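Side-chain contacts in anopheles gambiae adenosine kinase (Anopheles gambiae, PDB 3LOO), which catalyses the ATP-dependent phosphorylation of adenosine to AMP and is held here in complex with bis(adenosine)-5'-tetraphosphate: residues N158-T161 with P162-R166; L165-D168 with G169-A172. One frame throughout, in Å; residues are numbered along the deposited sequence.

Interaction 1 (N158-T161 with P162-R166); sequences NDFT and PEHLR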
# COMPACT_ATOMS: atom_id res chain seq x y z
N ASN A 158 6.38 -11.78 7.45
CA ASN A 158 7.71 -12.14 6.97
C ASN A 158 7.87 -13.62 6.62
O ASN A 158 8.87 -13.98 6.00
CB ASN A 158 8.82 -11.70 7.95
CG ASN A 158 9.99 -11.07 7.25
OD1 ASN A 158 10.52 -11.59 6.24
ND2 ASN A 158 10.40 -9.94 7.74
N ASP A 159 6.92 -14.46 6.99
CA ASP A 159 7.00 -15.87 6.63
C ASP A 159 6.44 -16.19 5.25
O ASP A 159 6.27 -17.34 4.94
CB ASP A 159 6.33 -16.75 7.69
CG ASP A 159 7.04 -16.66 9.06
OD1 ASP A 159 8.17 -16.15 9.10
OD2 ASP A 159 6.46 -17.05 10.09
N PHE A 160 6.14 -15.18 4.43
CA PHE A 160 5.60 -15.42 3.11
C PHE A 160 6.66 -16.10 2.25
O PHE A 160 7.82 -15.69 2.26
CB PHE A 160 5.20 -14.10 2.45
CG PHE A 160 4.56 -14.27 1.09
CD1 PHE A 160 3.18 -14.38 0.97
CD2 PHE A 160 5.34 -14.32 -0.07
CE1 PHE A 160 2.57 -14.56 -0.27
CE2 PHE A 160 4.74 -14.49 -1.31
CZ PHE A 160 3.35 -14.60 -1.41
N THR A 161 6.26 -17.10 1.46
CA THR A 161 7.20 -17.77 0.55
C THR A 161 6.66 -17.84 -0.87
O THR A 161 5.45 -18.01 -1.07
CB THR A 161 7.56 -19.20 1.00
OG1 THR A 161 6.36 -19.97 1.13
CG2 THR A 161 8.28 -19.20 2.29
N PRO A 162 7.56 -17.73 -1.86
CA PRO A 162 7.17 -17.85 -3.28
C PRO A 162 6.34 -19.10 -3.55
O PRO A 162 5.53 -19.11 -4.47
CB PRO A 162 8.51 -17.94 -4.01
CG PRO A 162 9.47 -17.21 -3.12
CD PRO A 162 9.00 -17.39 -1.71
N GLU A 163 6.53 -20.13 -2.74
CA GLU A 163 5.84 -21.39 -2.92
C GLU A 163 4.33 -21.22 -2.75
O GLU A 163 3.57 -21.89 -3.41
CB GLU A 163 6.37 -22.48 -1.97
CG GLU A 163 7.69 -22.19 -1.16
CD GLU A 163 8.90 -21.79 -2.02
OE1 GLU A 163 9.28 -22.56 -2.94
OE2 GLU A 163 9.47 -20.70 -1.77
N HIS A 164 3.90 -20.30 -1.88
CA HIS A 164 2.45 -20.05 -1.68
C HIS A 164 1.76 -19.74 -3.00
O HIS A 164 0.59 -20.10 -3.23
CB HIS A 164 2.22 -18.92 -0.66
CG HIS A 164 0.77 -18.64 -0.37
ND1 HIS A 164 -0.06 -19.55 0.26
CD2 HIS A 164 0.01 -17.54 -0.60
CE1 HIS A 164 -1.26 -19.02 0.40
NE2 HIS A 164 -1.25 -17.81 -0.11
N LEU A 165 2.48 -19.05 -3.87
CA LEU A 165 1.94 -18.68 -5.17
C LEU A 165 1.97 -19.83 -6.18
O LEU A 165 1.36 -19.72 -7.24
CB LEU A 165 2.66 -17.46 -5.73
CG LEU A 165 2.69 -16.20 -4.86
CD1 LEU A 165 3.45 -15.10 -5.62
CD2 LEU A 165 1.29 -15.73 -4.43
N ARG A 166 2.67 -20.91 -5.85
CA ARG A 166 2.84 -22.03 -6.78
C ARG A 166 1.86 -23.20 -6.62
O ARG A 166 1.97 -24.18 -7.36
CB ARG A 166 4.27 -22.59 -6.72
CG ARG A 166 5.26 -21.86 -7.60
CD ARG A 166 6.52 -22.71 -7.81
NE ARG A 166 7.43 -22.67 -6.66
CZ ARG A 166 8.25 -21.65 -6.39
NH1 ARG A 166 8.26 -20.57 -7.17
NH2 ARG A 166 9.05 -21.70 -5.33
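Thr-161 and Pro-162 join an extended run of chain to a compact turn: Phe-160 and Thr-161 both have extended backbone angles, whereas Pro-162 to Leu-165 take helical values. The carbonyl O of Thr-161 starts the turn by accepting from His-164 N at 2.9 Å. The donor stands well above the carbonyl plane, not on a lone pair. Two further backbone bonds, from Leu-165 N to Pro-162 O and from Arg-166 N to Glu-163 O, repeat the spacing; each bond spans three residues, giving a short run of turns.

Phe-160 has its CG anti to the backbone N (chi1 -177°), which carries the ring alongside the turn, toward His-164 and Leu-165. Leu-165 CD2 meets the ring at its edge, near the ring plane, 3.8 Å from Phe-160 CZ. His-164 CD2 comes obliquely to Phe-160 CE1 at 3.9 Å, the two ring planes inclined at 75°. In this pfkB-family kinase the loop links strand 147-153 to helix 168-176, and Phe-160 is buried against Cys-105 of strand 100-107 and helix 187-203, with its ring edge-to-face to that of Phe-186. The imidazole is tethered to strand 125-131, at one edge of the nine-stranded sheet, where His-164 NE2 is hydrogen-bonded to Gln-127 O.

Glu-163 crosses Thr-161 at about a right angle. Its chi1 of -11°, nearly eclipsed with the backbone N, sets Glu-163 CG 3.5 Å from Thr-161 OG1, a hydroxyl hydrogen-bonded to Gln-129 NE2. The bend at chi2 then turns the carboxylate so that Glu-163 OE2 lies 3.7 Å from Thr-161 CB. Arg-166 NH2 forms a salt bridge with Glu-163 OE1 at 2.6 Å; the accompanying hydrogen bond is weak.

Interaction 2 (L165-D168 with G169-A172); sequences LRSD and GNRA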
# COMPACT_ATOMS: atom_id res chain seq x y z
N LEU A 165 2.48 -19.05 -3.87
CA LEU A 165 1.94 -18.68 -5.17
C LEU A 165 1.97 -19.83 -6.18
O LEU A 165 1.36 -19.72 -7.24
CB LEU A 165 2.66 -17.46 -5.73
CG LEU A 165 2.69 -16.20 -4.86
CD1 LEU A 165 3.45 -15.10 -5.62
CD2 LEU A 165 1.29 -15.73 -4.43
N ARG A 166 2.67 -20.91 -5.85
CA ARG A 166 2.84 -22.03 -6.78
C ARG A 166 1.86 -23.20 -6.62
O ARG A 166 1.97 -24.18 -7.36
CB ARG A 166 4.27 -22.59 -6.72
CG ARG A 166 5.26 -21.86 -7.60
CD ARG A 166 6.52 -22.71 -7.81
NE ARG A 166 7.43 -22.67 -6.66
CZ ARG A 166 8.25 -21.65 -6.39
NH1 ARG A 166 8.26 -20.57 -7.17
NH2 ARG A 166 9.05 -21.70 -5.33
N SER A 167 0.94 -23.13 -5.67
CA SER A 167 -0.14 -24.11 -5.63
C SER A 167 -1.00 -23.96 -6.92
O SER A 167 -1.02 -22.91 -7.54
CB SER A 167 -0.99 -24.00 -4.36
OG SER A 167 -1.74 -22.80 -4.35
N ASP A 168 -1.69 -25.03 -7.32
CA ASP A 168 -2.52 -25.01 -8.53
C ASP A 168 -3.56 -23.89 -8.49
O ASP A 168 -3.76 -23.18 -9.47
CB ASP A 168 -3.20 -26.38 -8.74
CG ASP A 168 -2.20 -27.49 -9.09
OD1 ASP A 168 -0.99 -27.21 -9.30
OD2 ASP A 168 -2.63 -28.67 -9.15
N GLY A 169 -4.23 -23.75 -7.34
CA GLY A 169 -5.28 -22.75 -7.20
C GLY A 169 -4.69 -21.36 -7.32
O GLY A 169 -5.21 -20.51 -8.03
N ASN A 170 -3.59 -21.15 -6.61
CA ASN A 170 -2.98 -19.83 -6.61
C ASN A 170 -2.36 -19.45 -7.95
O ASN A 170 -2.41 -18.29 -8.35
CB ASN A 170 -2.01 -19.69 -5.42
CG ASN A 170 -2.75 -19.52 -4.10
OD1 ASN A 170 -3.97 -19.36 -4.07
ND2 ASN A 170 -2.02 -19.54 -2.99
N ARG A 171 -1.79 -20.42 -8.67
CA ARG A 171 -1.36 -20.11 -10.03
C ARG A 171 -2.49 -19.81 -11.01
O ARG A 171 -2.32 -18.98 -11.90
CB ARG A 171 -0.32 -21.09 -10.59
CG ARG A 171 -0.69 -22.53 -10.56
CD ARG A 171 0.55 -23.44 -10.38
NE ARG A 171 1.64 -23.13 -11.30
CZ ARG A 171 1.66 -23.49 -12.59
NH1 ARG A 171 0.65 -24.17 -13.12
NH2 ARG A 171 2.71 -23.16 -13.35
N ALA A 172 -3.66 -20.44 -10.83
CA ALA A 172 -4.83 -20.07 -11.63
C ALA A 172 -5.25 -18.60 -11.34
O ALA A 172 -5.62 -17.85 -12.23
CB ALA A 172 -6.01 -21.06 -11.38
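Ser-167 and Asn-170 make the capping contact that opens helix 168-176. Ser-167 occupies the N-cap position, and its OG accepts from Asn-170 N at 3.4 Å; the bond is long and weak, although its N-H...O angle of 154° is favourable. With OG lying between the backbone N and the carbonyl carbon (chi1 68°), the hydroxyl is directed at the first turn of the helix.

Backbone bonds of the regular helical kind follow. Arg-171 N donates to Ser-167 O at 2.8 Å. One residue on, Ala-172 N donates to Asp-168 O at 3.1 Å.

The remaining contacts are van der Waals and polar approaches by side chains. Asn-170 CB lies 3.3 Å from Ser-167 OG, and the amide beyond it extends past the serine to its own polar partner, His-164 O. Arg-171 turns back over the start of the helix because its CG also lies between N and the carbonyl carbon (chi1 55°). Its methylenes consequently rest on carbonyl oxygens: Arg-171 CG is 3.1 Å from Ser-167 O, and Arg-171 CD is 3.4 Å from Arg-166 O.

Asp-168 OD1 and Arg-171 NH1 remain 5.2 Å apart, so their opposite charges could attract without forming a salt bridge. Although the capping bond itself is weak, a hydroxyl acceptor at the N-cap and an acidic side chain in the first turn would both be expected to suit the positive end of the helix dipole.

Overall arrangement
Interactions 1 and 2 are consecutive steps of one connection between strand 147-153 and helix 168-176, their centres about 11 Å apart, and they share Leu-165 and Arg-166. A side-chain-to-backbone contact joins them directly: Asn-170 ND2 lies 2.7 Å from His-164 O, a probable hydrogen bond tying the helix start to the preceding turn. Leu-165 and Asn-170 both touch Phe-103 of strand 100-107, giving the two contacts a common floor. The centre of interaction 1 is about 19 Å from the centre of the chain. That of interaction 2 is about 23 Å from it. The side chain of Phe-160 is about 12 Å from the bound bis(adenosine)-5'-tetraphosphate, so that side chain does not touch the ligand.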